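Side-chain contacts in 2-aminomuconic 6-semialdehyde dehydrogenase (Pseudomonas sp., PDB 7BZV), which catalyses the NAD+-dependent oxidation of 2-aminomuconic 6-semialdehyde in the meta-cleavage pathway of 2-aminophenol breakdown, its tetrameric assembly being required for binding the cofactor: residues R111-A114 and D115-A118; V66-L69 and R70-A73; G467-H470 and S471-Y475; A99-D102 and I103-I107; L157-L160 and T161-V164. All coordinates share one frame; numbering follows the deposited sequence.

In the fold
From the N terminus the contacts come in series: contact 2 on helix 62-78, contacts 4 and 1 on helix 95-119, contact 5 on helix 156-169 and contact 3 on helix 468-474. Each joins successive turns of one helix, so none closes a long loop and none nests in or crosses another. The helices themselves do meet. Arg70 of contact 2 pairs with Asp115 of contact 1, the carbonyl O of Gly106 in contact 4 is hydrogen-bonded to the Thr161 hydroxyl of contact 5, and Phe113 of contact 1 touches both Trp162 and Ser471. Helix 95-119 thus links helix 62-78 to the beta-alpha-beta unit of contact 5 and to helix 468-474 of contact 3.

Contact 1: residues R111-A114 and D115-A118; sequences RNFA and DILA
Arg111 gives its carbonyl O to Asp115 one turn on, accepting the Asp115 N-H at 3.1 Å between N and O. Water 1 donates one hydrogen bond to the same Arg111 O and another to Asp115 OD1, 2.7 Å from the water. Asp115 CG stands beside its own backbone N (chi1 -67°), which turns the carboxylate back along the helix to meet that water. The long Arg111 side chain leads elsewhere, to a salt bridge with Glu77. At the next position Asn112 O accepts Ile116 N at 3.0 Å, and Ile116 CD1 folds back to within 3.3 Å of the same Asn112 O. Phe113 and Ile116 then run side by side, pointing the same way, with Phe113 CD1 and Ile116 CD1 4.0 Å apart and the methyl set obliquely to the ring; a broad ring and a branched chain suit this buried flank. Ala114 closes the turn through its O, 2.9 Å from Ala118 N. Its lone methyl lets helix 62-78 come close, where Leu69 and Arg70 lie against it. Asp115 OD1 also forms salt bridges with Arg70 of its own chain and Arg70 of the second subunit. An alanine in place of this aspartate removes the carboxylate, which would probably leave both arginines without this negative partner and water 1 without one of its acceptors. Helix 95-119 here lies between helix 62-78, touched by Ala114 and Leu117, and helix 468-474, touched by Phe113 and Ile116, while Phe113 and Leu117 also reach helix 156-169.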
loop_
_atom_site.group_PDB
_atom_site.type_symbol
_atom_site.label_atom_id
_atom_site.label_comp_id
_atom_site.label_asym_id
_atom_site.label_seq_id
_atom_site.Cartn_x
_atom_site.Cartn_y
_atom_site.Cartn_z
ATOM N N ARG B 111 5.638 -19.430 9.279
ATOM C CA ARG B 111 4.379 -18.810 9.706
ATOM C C ARG B 111 4.264 -17.375 9.220
ATOM O O ARG B 111 3.180 -16.931 8.816
ATOM C CB ARG B 111 4.253 -18.850 11.235
ATOM C CG ARG B 111 4.053 -20.246 11.724
ATOM C CD ARG B 111 3.853 -20.406 13.238
ATOM N NE ARG B 111 3.548 -21.801 13.503
ATOM C CZ ARG B 111 3.956 -22.484 14.579
ATOM N NH1 ARG B 111 4.683 -21.903 15.519
ATOM N NH2 ARG B 111 3.608 -23.748 14.707
ATOM N N ASN B 112 5.349 -16.609 9.296
ATOM C CA ASN B 112 5.295 -15.222 8.859
ATOM C C ASN B 112 4.954 -15.117 7.368
ATOM O O ASN B 112 4.196 -14.234 6.958
ATOM C CB ASN B 112 6.629 -14.529 9.133
ATOM C CG ASN B 112 6.929 -14.331 10.657
ATOM O OD1 ASN B 112 7.989 -13.820 11.022
ATOM N ND2 ASN B 112 6.007 -14.743 11.520
ATOM N N PHE B 113 5.631 -15.889 6.522
ATOM C CA PHE B 113 5.318 -15.804 5.094
ATOM C C PHE B 113 3.963 -16.406 4.775
ATOM O O PHE B 113 3.353 -16.019 3.773
ATOM C CB PHE B 113 6.450 -16.429 4.245
ATOM C CG PHE B 113 7.615 -15.507 4.113
ATOM C CD1 PHE B 113 7.476 -14.341 3.389
ATOM C CD2 PHE B 113 8.785 -15.725 4.821
ATOM C CE1 PHE B 113 8.495 -13.417 3.319
ATOM C CE2 PHE B 113 9.829 -14.793 4.759
ATOM C CZ PHE B 113 9.676 -13.642 4.009
ATOM N N ALA B 114 3.464 -17.340 5.584
ATOM C CA ALA B 114 2.078 -17.743 5.387
ATOM C C ALA B 114 1.124 -16.549 5.557
ATOM O O ALA B 114 0.203 -16.358 4.750
ATOM C CB ALA B 114 1.735 -18.871 6.355
ATOM N N ASP B 115 1.329 -15.745 6.611
ATOM C CA ASP B 115 0.513 -14.557 6.851
ATOM C C ASP B 115 0.651 -13.553 5.712
ATOM O O ASP B 115 -0.349 -13.013 5.222
ATOM C CB ASP B 115 0.915 -13.875 8.180
ATOM C CG ASP B 115 0.590 -14.694 9.409
ATOM O OD1 ASP B 115 -0.211 -15.654 9.362
ATOM O OD2 ASP B 115 1.186 -14.405 10.458
ATOM N N ILE B 116 1.887 -13.280 5.280
ATOM C CA ILE B 116 2.110 -12.321 4.190
ATOM C C ILE B 116 1.424 -12.770 2.914
ATOM O O ILE B 116 0.786 -11.983 2.209
ATOM C CB ILE B 116 3.612 -12.132 3.947
ATOM C CG1 ILE B 116 4.125 -11.318 5.132
ATOM C CG2 ILE B 116 3.888 -11.398 2.623
ATOM C CD1 ILE B 116 5.526 -11.540 5.486
ATOM N N LEU B 117 1.525 -14.057 2.603
ATOM C CA LEU B 117 0.854 -14.578 1.411
ATOM C C LEU B 117 -0.647 -14.467 1.550
ATOM O O LEU B 117 -1.341 -14.086 0.602
ATOM C CB LEU B 117 1.255 -16.036 1.182
ATOM C CG LEU B 117 0.646 -16.757 -0.031
ATOM C CD1 LEU B 117 0.973 -16.046 -1.336
ATOM C CD2 LEU B 117 1.125 -18.250 -0.037
ATOM N N ALA B 118 -1.167 -14.759 2.742
ATOM C CA ALA B 118 -2.615 -14.752 2.912
ATOM C C ALA B 118 -3.213 -13.384 2.616
ATOM O O ALA B 118 -4.317 -13.302 2.067
ATOM C CB ALA B 118 -2.990 -15.193 4.334
HETATM O O HOH W 1 0.818 -18.114 9.912
#

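Contact 2: residues V66-L69 and R70-A73; sequences VDWL and RRIA
Val66 CG1 lies over one face of the Arg70 guanidinium, 3.5 Å from Arg70 NH1 and offset toward the rim of the group. The two side chains run alongside each other in the same direction. Arg70 is extended from CG to NE, which carries its flat end one turn back over the valine, and a branched apolar residue suits a place where it meets a flat cation from above. At the edge of the guanidinium and in its plane sits water 2, which accepts from Arg70 NH1 at 3.0 Å and donates to Asp67 OD1 at 2.6 Å. The acid and the arginine are therefore joined through the water, their charged atoms not being in contact. Trp68 and Arg71 likewise run side by side, with ring and guanidinium planes 35° apart, although Arg71 is poorly ordered and the place of its tip is uncertain. These pairs sit three or four residues apart on helix 62-78, an amphipathic helix with Leu69 and Ile72 on buried flanks and Asp67 and Arg71 toward solvent. Regular helical bonds fix the spacing: Arg70 N reaches Val66 O at 3.1 Å, and Ile72 N reaches Trp68 O at 2.8 Å. Farther out, Arg70 NH2 forms salt bridges to Asp115 of its own chain and to Asp115 of the second subunit, whose own Arg70 approaches closely; the two acids probably offset this meeting of like charges. Trp68 meets the ring of Trp57, while Ile72 packs on Met193 and Val196 of helix 184-196.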
loop_
_atom_site.group_PDB
_atom_site.type_symbol
_atom_site.label_atom_id
_atom_site.label_comp_id
_atom_site.label_asym_id
_atom_site.label_seq_id
_atom_site.Cartn_x
_atom_site.Cartn_y
_atom_site.Cartn_z
ATOM N N VAL B 66 -0.690 -21.196 1.776
ATOM C CA VAL B 66 -0.738 -20.695 3.141
ATOM C C VAL B 66 -0.837 -21.872 4.099
ATOM O O VAL B 66 -0.039 -22.008 5.039
ATOM C CB VAL B 66 -1.914 -19.714 3.322
ATOM C CG1 VAL B 66 -2.109 -19.436 4.824
ATOM C CG2 VAL B 66 -1.674 -18.384 2.566
ATOM N N ASP B 67 -1.797 -22.765 3.847
ATOM C CA ASP B 67 -1.992 -23.926 4.710
ATOM C C ASP B 67 -0.769 -24.849 4.701
ATOM O O ASP B 67 -0.364 -25.360 5.746
ATOM C CB ASP B 67 -3.239 -24.703 4.271
ATOM C CG ASP B 67 -4.542 -23.969 4.579
ATOM O OD1 ASP B 67 -4.496 -22.941 5.279
ATOM O OD2 ASP B 67 -5.618 -24.405 4.106
ATOM N N TRP B 68 -0.189 -25.109 3.526
ATOM C CA TRP B 68 1.009 -25.949 3.476
ATOM C C TRP B 68 2.108 -25.361 4.346
ATOM O O TRP B 68 2.757 -26.073 5.116
ATOM C CB TRP B 68 1.514 -26.079 2.033
ATOM C CG TRP B 68 0.835 -27.089 1.158
ATOM C CD1 TRP B 68 0.163 -26.841 -0.010
ATOM C CD2 TRP B 68 0.803 -28.498 1.347
ATOM N NE1 TRP B 68 -0.318 -28.014 -0.539
ATOM C CE2 TRP B 68 0.078 -29.049 0.263
ATOM C CE3 TRP B 68 1.314 -29.350 2.328
ATOM C CZ2 TRP B 68 -0.144 -30.411 0.132
ATOM C CZ3 TRP B 68 1.094 -30.699 2.195
ATOM C CH2 TRP B 68 0.358 -31.216 1.116
ATOM N N LEU B 69 2.329 -24.038 4.232
ATOM C CA LEU B 69 3.400 -23.399 4.992
ATOM C C LEU B 69 3.162 -23.572 6.485
ATOM O O LEU B 69 4.104 -23.772 7.258
ATOM C CB LEU B 69 3.497 -21.900 4.656
ATOM C CG LEU B 69 3.945 -21.575 3.231
ATOM C CD1 LEU B 69 3.730 -20.070 2.987
ATOM C CD2 LEU B 69 5.361 -21.933 3.023
ATOM N N ARG B 70 1.900 -23.479 6.907
ATOM C CA ARG B 70 1.573 -23.668 8.316
ATOM C C ARG B 70 1.698 -25.135 8.730
ATOM O O ARG B 70 2.125 -25.431 9.848
ATOM C CB ARG B 70 0.169 -23.117 8.579
ATOM C CG ARG B 70 0.139 -21.605 8.589
ATOM C CD ARG B 70 -1.302 -21.010 8.575
ATOM N NE ARG B 70 -1.278 -19.548 8.584
ATOM C CZ ARG B 70 -2.329 -18.773 8.310
ATOM N NH1 ARG B 70 -3.518 -19.307 8.013
ATOM N NH2 ARG B 70 -2.194 -17.469 8.338
ATOM N N ARG B 71 1.332 -26.074 7.847
ATOM C CA ARG B 71 1.507 -27.489 8.182
ATOM C C ARG B 71 2.981 -27.826 8.324
ATOM O O ARG B 71 3.366 -28.593 9.214
ATOM C CB ARG B 71 0.850 -28.367 7.121
ATOM C CG ARG B 71 -0.602 -28.001 6.887
ATOM C CD ARG B 71 -1.481 -29.217 6.870
ATOM N NE ARG B 71 -1.439 -29.907 5.585
ATOM C CZ ARG B 71 -0.928 -31.118 5.399
ATOM N NH1 ARG B 71 -0.405 -31.788 6.423
ATOM N NH2 ARG B 71 -0.951 -31.664 4.188
ATOM N N ILE B 72 3.823 -27.241 7.467
ATOM C CA ILE B 72 5.266 -27.401 7.611
ATOM C C ILE B 72 5.735 -26.876 8.961
ATOM O O ILE B 72 6.486 -27.545 9.685
ATOM C CB ILE B 72 6.013 -26.703 6.461
ATOM C CG1 ILE B 72 5.833 -27.490 5.166
ATOM C CG2 ILE B 72 7.490 -26.517 6.844
ATOM C CD1 ILE B 72 6.160 -26.694 3.869
ATOM N N ALA B 73 5.333 -25.652 9.303
ATOM C CA ALA B 73 5.755 -25.077 10.569
ATOM C C ALA B 73 5.266 -25.914 11.752
ATOM O O ALA B 73 6.002 -26.104 12.724
ATOM C CB ALA B 73 5.249 -23.641 10.697
HETATM O O HOH W 2 -4.461 -22.140 7.710
#

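Contact 3: residues G467-H470 and S471-Y475; sequences GGMH and SLNFY
Gly467 and Gly468 lead into the turn that carries Ser471 with positive phi, 108° at Gly467, where a beta carbon would collide with the preceding carbonyl oxygen; glycine is thus required by the backbone itself. The Gly467 N-H points almost straight at Ser471 OG, 2.6 Å away with an N-H...O angle of 177°. Ser471 OG stands beside its own backbone N (chi1 -70°), which places the small hydroxyl back toward the start of the helix to receive that bond. The carbonyls of both glycines add only weak bonds to the next turn, whereas Asn473 N binds Met469 O firmly at 2.9 Å. Met469, bent at its second and third torsions, curls its flexible thioether over Leu472, so that Met469 SD lies 3.8 Å from Leu472 CD2. At the other end Phe474 CD2 sits above the centre of the Tyr475 ring, where the chain leaves the helix. The polar ends find partners beyond the turn: His470 NE2 bonds to Asp123 of the third subunit, and Asn473 OD1 to Arg141 of its own chain. Helix 468-474 is set against helix 95-119 through Met469, Ser471 and Leu472, and against helix 156-169 through Ser471 and, just beyond its end, Tyr475, where strand 476-485 is about to begin.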
loop_
_atom_site.group_PDB
_atom_site.type_symbol
_atom_site.label_atom_id
_atom_site.label_comp_id
_atom_site.label_asym_id
_atom_site.label_seq_id
_atom_site.Cartn_x
_atom_site.Cartn_y
_atom_site.Cartn_z
ATOM N N GLY B 467 12.083 -9.845 2.731
ATOM C CA GLY B 467 11.255 -9.505 3.864
ATOM C C GLY B 467 9.962 -9.016 3.281
ATOM O O GLY B 467 9.958 -8.266 2.291
ATOM N N GLY B 468 8.855 -9.472 3.880
ATOM C CA GLY B 468 7.555 -9.008 3.468
ATOM C C GLY B 468 7.362 -9.234 1.997
ATOM O O GLY B 468 7.861 -10.208 1.411
ATOM N N MET B 469 6.711 -8.271 1.362
ATOM C CA MET B 469 6.467 -8.356 -0.067
ATOM C C MET B 469 7.716 -8.243 -0.910
ATOM O O MET B 469 7.658 -8.563 -2.103
ATOM C CB MET B 469 5.474 -7.290 -0.539
ATOM C CG MET B 469 4.095 -7.382 0.046
ATOM S SD MET B 469 3.208 -8.932 -0.341
ATOM C CE MET B 469 3.215 -9.122 -2.108
ATOM N N HIS B 470 8.813 -7.726 -0.361
ATOM C CA HIS B 470 10.051 -7.728 -1.119
ATOM C C HIS B 470 10.470 -9.156 -1.426
ATOM O O HIS B 470 10.965 -9.448 -2.520
ATOM C CB HIS B 470 11.148 -7.013 -0.341
ATOM C CG HIS B 470 10.829 -5.590 -0.002
ATOM N ND1 HIS B 470 11.092 -4.541 -0.855
ATOM C CD2 HIS B 470 10.234 -5.049 1.086
ATOM C CE1 HIS B 470 10.745 -3.407 -0.270
ATOM N NE2 HIS B 470 10.206 -3.689 0.901
ATOM N N SER B 471 10.286 -10.067 -0.467
ATOM C CA SER B 471 10.532 -11.485 -0.754
ATOM C C SER B 471 9.550 -12.028 -1.774
ATOM O O SER B 471 9.943 -12.735 -2.709
ATOM C CB SER B 471 10.460 -12.305 0.529
ATOM O OG SER B 471 11.573 -11.999 1.324
ATOM N N LEU B 472 8.260 -11.736 -1.608
ATOM C CA LEU B 472 7.260 -12.330 -2.488
ATOM C C LEU B 472 7.426 -11.827 -3.916
ATOM O O LEU B 472 7.105 -12.540 -4.876
ATOM C CB LEU B 472 5.840 -12.026 -1.995
ATOM C CG LEU B 472 5.080 -13.145 -1.260
ATOM C CD1 LEU B 472 5.959 -13.654 -0.177
ATOM C CD2 LEU B 472 3.768 -12.636 -0.751
ATOM N N ASN B 473 7.912 -10.601 -4.080
ATOM C CA ASN B 473 8.139 -10.114 -5.429
ATOM C C ASN B 473 9.434 -10.655 -5.989
ATOM O O ASN B 473 9.564 -10.802 -7.208
ATOM C CB ASN B 473 8.106 -8.590 -5.460
ATOM C CG ASN B 473 6.684 -8.058 -5.314
ATOM O OD1 ASN B 473 5.708 -8.808 -5.424
ATOM N ND2 ASN B 473 6.560 -6.762 -5.092
ATOM N N PHE B 474 10.409 -10.981 -5.144
ATOM C CA PHE B 474 11.602 -11.524 -5.760
ATOM C C PHE B 474 11.378 -12.939 -6.287
ATOM O O PHE B 474 11.883 -13.275 -7.356
ATOM C CB PHE B 474 12.789 -11.584 -4.830
ATOM C CG PHE B 474 13.966 -12.330 -5.445
ATOM C CD1 PHE B 474 14.756 -11.727 -6.433
ATOM C CD2 PHE B 474 14.263 -13.636 -5.073
ATOM C CE1 PHE B 474 15.836 -12.413 -7.000
ATOM C CE2 PHE B 474 15.334 -14.333 -5.648
ATOM C CZ PHE B 474 16.126 -13.725 -6.603
ATOM N N TYR B 475 10.741 -13.809 -5.493
ATOM C CA TYR B 475 10.546 -15.219 -5.842
ATOM C C TYR B 475 9.351 -15.460 -6.773
ATOM O O TYR B 475 8.899 -16.610 -6.936
ATOM C CB TYR B 475 10.384 -16.002 -4.547
ATOM C CG TYR B 475 11.642 -16.014 -3.694
ATOM C CD1 TYR B 475 12.709 -16.816 -4.037
ATOM C CD2 TYR B 475 11.748 -15.251 -2.560
ATOM C CE1 TYR B 475 13.834 -16.872 -3.295
ATOM C CE2 TYR B 475 12.896 -15.295 -1.792
ATOM C CZ TYR B 475 13.915 -16.092 -2.171
ATOM O OH TYR B 475 15.048 -16.139 -1.433
#

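Contact 4: residues A99-D102 and I103-I107; sequences ATID and IPRGI
Ile101 O accepts the backbone N-H of Arg105 at 2.9 Å, while Arg105 CB crowds the same Ile101 O at 3.1 Å. This is the kinked part of helix 95-119, where a wider pi-type turn at 99-102 precedes Pro104. Proline has no N-H to bond to the turn before; instead Pro104 CG lies 3.2 Å from Ala99 O. Arg105 runs extended alongside Ile101, pointing the same way, so that Ile101 CG2 comes over one face of the guanidinium; the methyl's nearest approach is to Arg105 CD at 4.1 Å. Farther out, Arg105 NH2 bonds to Phe447 O and the guanidinium makes a cation-pi contact with the Phe447 ring. A leucine in place of this arginine takes away the whole guanidinium, so that the Phe447 carbonyl and ring would probably be left without their cationic partner and water 3 without this donor. Gly106 suits a place where a CB would clash with Asp102 O, and its N binds that Asp102 O at 2.9 Å from above the carbonyl plane. Water 3, in the guanidinium plane, accepts from Arg105 NE at 3.0 Å and donates to Thr100 O.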
loop_
_atom_site.group_PDB
_atom_site.type_symbol
_atom_site.label_atom_id
_atom_site.label_comp_id
_atom_site.label_asym_id
_atom_site.label_seq_id
_atom_site.Cartn_x
_atom_site.Cartn_y
_atom_site.Cartn_z
ATOM N N ALA B 99 18.008 -22.699 20.972
ATOM C CA ALA B 99 16.628 -22.835 21.433
ATOM C C ALA B 99 15.887 -21.515 21.513
ATOM O O ALA B 99 14.666 -21.511 21.721
ATOM C CB ALA B 99 16.589 -23.507 22.803
ATOM N N THR B 100 16.577 -20.392 21.402
ATOM C CA THR B 100 15.878 -19.127 21.418
ATOM C C THR B 100 15.913 -18.419 20.079
ATOM O O THR B 100 15.004 -17.639 19.789
ATOM C CB THR B 100 16.450 -18.186 22.478
ATOM O OG1 THR B 100 17.756 -17.766 22.080
ATOM C CG2 THR B 100 16.477 -18.883 23.824
ATOM N N ILE B 101 16.925 -18.680 19.256
ATOM C CA ILE B 101 17.064 -17.994 17.977
ATOM C C ILE B 101 16.866 -18.971 16.830
ATOM O O ILE B 101 15.896 -18.859 16.060
ATOM C CB ILE B 101 18.426 -17.284 17.898
ATOM C CG1 ILE B 101 18.434 -16.140 18.924
ATOM C CG2 ILE B 101 18.711 -16.809 16.472
ATOM C CD1 ILE B 101 19.668 -15.345 18.949
ATOM N N ASP B 102 17.786 -19.927 16.683
ATOM C CA ASP B 102 17.813 -20.701 15.441
ATOM C C ASP B 102 16.507 -21.444 15.198
ATOM O O ASP B 102 15.917 -21.351 14.111
ATOM C CB ASP B 102 18.994 -21.655 15.447
ATOM C CG ASP B 102 20.294 -20.907 15.584
ATOM O OD1 ASP B 102 20.643 -20.531 16.722
ATOM O OD2 ASP B 102 20.921 -20.626 14.547
ATOM N N ILE B 103 16.060 -22.228 16.164
ATOM C CA ILE B 103 14.941 -23.116 15.874
ATOM C C ILE B 103 13.660 -22.283 15.873
ATOM O O ILE B 103 12.843 -22.438 14.954
ATOM C CB ILE B 103 14.872 -24.286 16.863
ATOM C CG1 ILE B 103 15.750 -25.463 16.414
ATOM C CG2 ILE B 103 13.456 -24.805 16.962
ATOM C CD1 ILE B 103 17.149 -25.120 15.971
ATOM N N PRO B 104 13.423 -21.407 16.865
ATOM C CA PRO B 104 12.170 -20.627 16.834
ATOM C C PRO B 104 12.047 -19.694 15.633
ATOM O O PRO B 104 10.979 -19.656 15.022
ATOM C CB PRO B 104 12.202 -19.838 18.153
ATOM C CG PRO B 104 13.048 -20.761 19.095
ATOM C CD PRO B 104 14.125 -21.258 18.154
ATOM N N ARG B 105 13.095 -18.941 15.281
ATOM C CA ARG B 105 13.042 -18.126 14.069
ATOM C C ARG B 105 12.949 -18.988 12.816
ATOM O O ARG B 105 12.268 -18.624 11.849
ATOM C CB ARG B 105 14.258 -17.212 13.992
ATOM C CG ARG B 105 14.276 -16.142 15.135
ATOM C CD ARG B 105 15.340 -15.021 14.903
ATOM N NE ARG B 105 15.524 -14.162 16.084
ATOM C CZ ARG B 105 16.283 -13.061 16.121
ATOM N NH1 ARG B 105 16.934 -12.642 15.040
ATOM N NH2 ARG B 105 16.380 -12.359 17.240
ATOM N N GLY B 106 13.597 -20.139 12.805
ATOM C CA GLY B 106 13.469 -21.005 11.639
ATOM C C GLY B 106 12.037 -21.440 11.394
ATOM O O GLY B 106 11.585 -21.532 10.245
ATOM N N ILE B 107 11.308 -21.728 12.470
ATOM C CA ILE B 107 9.906 -22.108 12.349
ATOM C C ILE B 107 9.059 -20.898 11.983
ATOM O O ILE B 107 8.144 -20.989 11.159
ATOM C CB ILE B 107 9.422 -22.724 13.673
ATOM C CG1 ILE B 107 10.017 -24.115 13.890
ATOM C CG2 ILE B 107 7.899 -22.769 13.746
ATOM C CD1 ILE B 107 9.956 -24.554 15.402
HETATM O O HOH W 3 14.149 -15.116 18.547
#

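Contact 5: residues L157-L160 and T161-V164; sequences LLLL and TWKV
Leu160 and Val164 lie side by side, pointing the same way, with Leu160 CD1 3.6 Å from Val164 CG2. Leu157 and Thr161 instead cross obliquely: Leu157 CD1 meets Thr161 CG2 at 3.8 Å. The Thr161 methyl stands beside its own backbone N and anti to the carbonyl carbon, while OG1 takes the crowded position between N and C (chi1 65°). Threonine serves both sides of this buried place, its methyl packing on leucine and its hydroxyl held by Asn109 and Gly106 O of helix 95-119. Leu159 leans across Trp162, its CD2 set obliquely to the indole and 4.2 Å from Trp162 CD1. The indole leads away from there, with NE1, next to CD1, bonded to Glu253 and the ring in a cation-pi contact with Arg449. Lys163 bends sharply, passing its CG 3.5 Å from Leu159 O before its amino group reaches Thr228 and Thr230, which hydrogen-bond to it in this buried place. Two backbone donors grip Leu160 O: Val164 N lies in the carbonyl plane at 2.9 Å, whereas Lys163 N stands 58° out of that plane at 3.1 Å. The helical bond from Lys163 N to Leu159 O is weak, consistent with a local tightening of the turn. Leu160 and Val164 face Val176 of strand 173-177, while Leu158 packs on Ile101 and Arg105 of helix 95-119. Helix 156-169 is the middle element of a beta-alpha-beta unit between strands 134-150 and 173-177, its apolar flank laid on the sheet as in the Rossmann-like NAD-binding domain of aldehyde dehydrogenases.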
loop_
_atom_site.group_PDB
_atom_site.type_symbol
_atom_site.label_atom_id
_atom_site.label_comp_id
_atom_site.label_asym_id
_atom_site.label_seq_id
_atom_site.Cartn_x
_atom_site.Cartn_y
_atom_site.Cartn_z
ATOM N N LEU B 157 19.478 -23.594 9.830
ATOM C CA LEU B 157 18.035 -23.694 9.630
ATOM C C LEU B 157 17.413 -22.328 9.358
ATOM O O LEU B 157 16.566 -22.192 8.469
ATOM C CB LEU B 157 17.352 -24.327 10.843
ATOM C CG LEU B 157 15.846 -24.508 10.693
ATOM C CD1 LEU B 157 15.509 -25.551 9.649
ATOM C CD2 LEU B 157 15.255 -24.890 12.055
ATOM N N LEU B 158 17.805 -21.321 10.131
ATOM C CA LEU B 158 17.155 -20.014 10.054
ATOM C C LEU B 158 17.271 -19.401 8.649
ATOM O O LEU B 158 16.266 -18.987 8.056
ATOM C CB LEU B 158 17.770 -19.109 11.106
ATOM C CG LEU B 158 17.151 -17.725 11.351
ATOM C CD1 LEU B 158 17.748 -17.193 12.675
ATOM C CD2 LEU B 158 17.456 -16.804 10.275
ATOM N N LEU B 159 18.484 -19.339 8.101
ATOM C CA LEU B 159 18.681 -18.760 6.764
ATOM C C LEU B 159 18.179 -19.675 5.654
ATOM O O LEU B 159 17.760 -19.189 4.595
ATOM C CB LEU B 159 20.155 -18.427 6.532
ATOM C CG LEU B 159 20.600 -17.198 7.349
ATOM C CD1 LEU B 159 22.106 -16.927 7.213
ATOM C CD2 LEU B 159 19.783 -15.958 6.982
ATOM N N LEU B 160 18.210 -20.990 5.856
ATOM C CA LEU B 160 17.537 -21.880 4.918
ATOM C C LEU B 160 16.051 -21.569 4.825
ATOM O O LEU B 160 15.525 -21.360 3.719
ATOM C CB LEU B 160 17.767 -23.335 5.324
ATOM C CG LEU B 160 17.019 -24.391 4.509
ATOM C CD1 LEU B 160 17.389 -24.275 3.031
ATOM C CD2 LEU B 160 17.302 -25.819 5.022
ATOM N N THR B 161 15.330 -21.573 5.959
ATOM C CA THR B 161 13.896 -21.353 5.851
ATOM C C THR B 161 13.565 -19.906 5.455
ATOM O O THR B 161 12.475 -19.654 4.935
ATOM C CB THR B 161 13.157 -21.735 7.145
ATOM O OG1 THR B 161 13.562 -20.879 8.217
ATOM C CG2 THR B 161 13.433 -23.197 7.508
ATOM N N TRP B 162 14.461 -18.956 5.709
ATOM C CA TRP B 162 14.252 -17.581 5.253
ATOM C C TRP B 162 14.107 -17.493 3.733
ATOM O O TRP B 162 13.407 -16.606 3.230
ATOM C CB TRP B 162 15.432 -16.748 5.729
ATOM C CG TRP B 162 15.570 -15.370 5.246
ATOM C CD1 TRP B 162 16.599 -14.864 4.491
ATOM C CD2 TRP B 162 14.671 -14.296 5.471
ATOM N NE1 TRP B 162 16.379 -13.525 4.241
ATOM C CE2 TRP B 162 15.204 -13.154 4.831
ATOM C CE3 TRP B 162 13.457 -14.181 6.152
ATOM C CZ2 TRP B 162 14.559 -11.894 4.866
ATOM C CZ3 TRP B 162 12.807 -12.944 6.157
ATOM C CH2 TRP B 162 13.367 -11.824 5.538
ATOM N N LYS B 163 14.764 -18.391 2.997
ATOM C CA LYS B 163 14.642 -18.493 1.538
ATOM C C LYS B 163 13.549 -19.473 1.132
ATOM O O LYS B 163 12.749 -19.164 0.246
ATOM C CB LYS B 163 15.970 -18.943 0.904
ATOM C CG LYS B 163 17.213 -18.154 1.336
ATOM C CD LYS B 163 16.981 -16.641 1.284
ATOM C CE LYS B 163 18.246 -15.825 1.633
ATOM N NZ LYS B 163 19.464 -16.185 0.845
ATOM N N VAL B 164 13.490 -20.648 1.766
ATOM C CA VAL B 164 12.565 -21.688 1.322
ATOM C C VAL B 164 11.129 -21.250 1.552
ATOM O O VAL B 164 10.249 -21.514 0.730
ATOM C CB VAL B 164 12.868 -23.022 2.034
ATOM C CG1 VAL B 164 11.759 -24.034 1.812
ATOM C CG2 VAL B 164 14.220 -23.589 1.585
#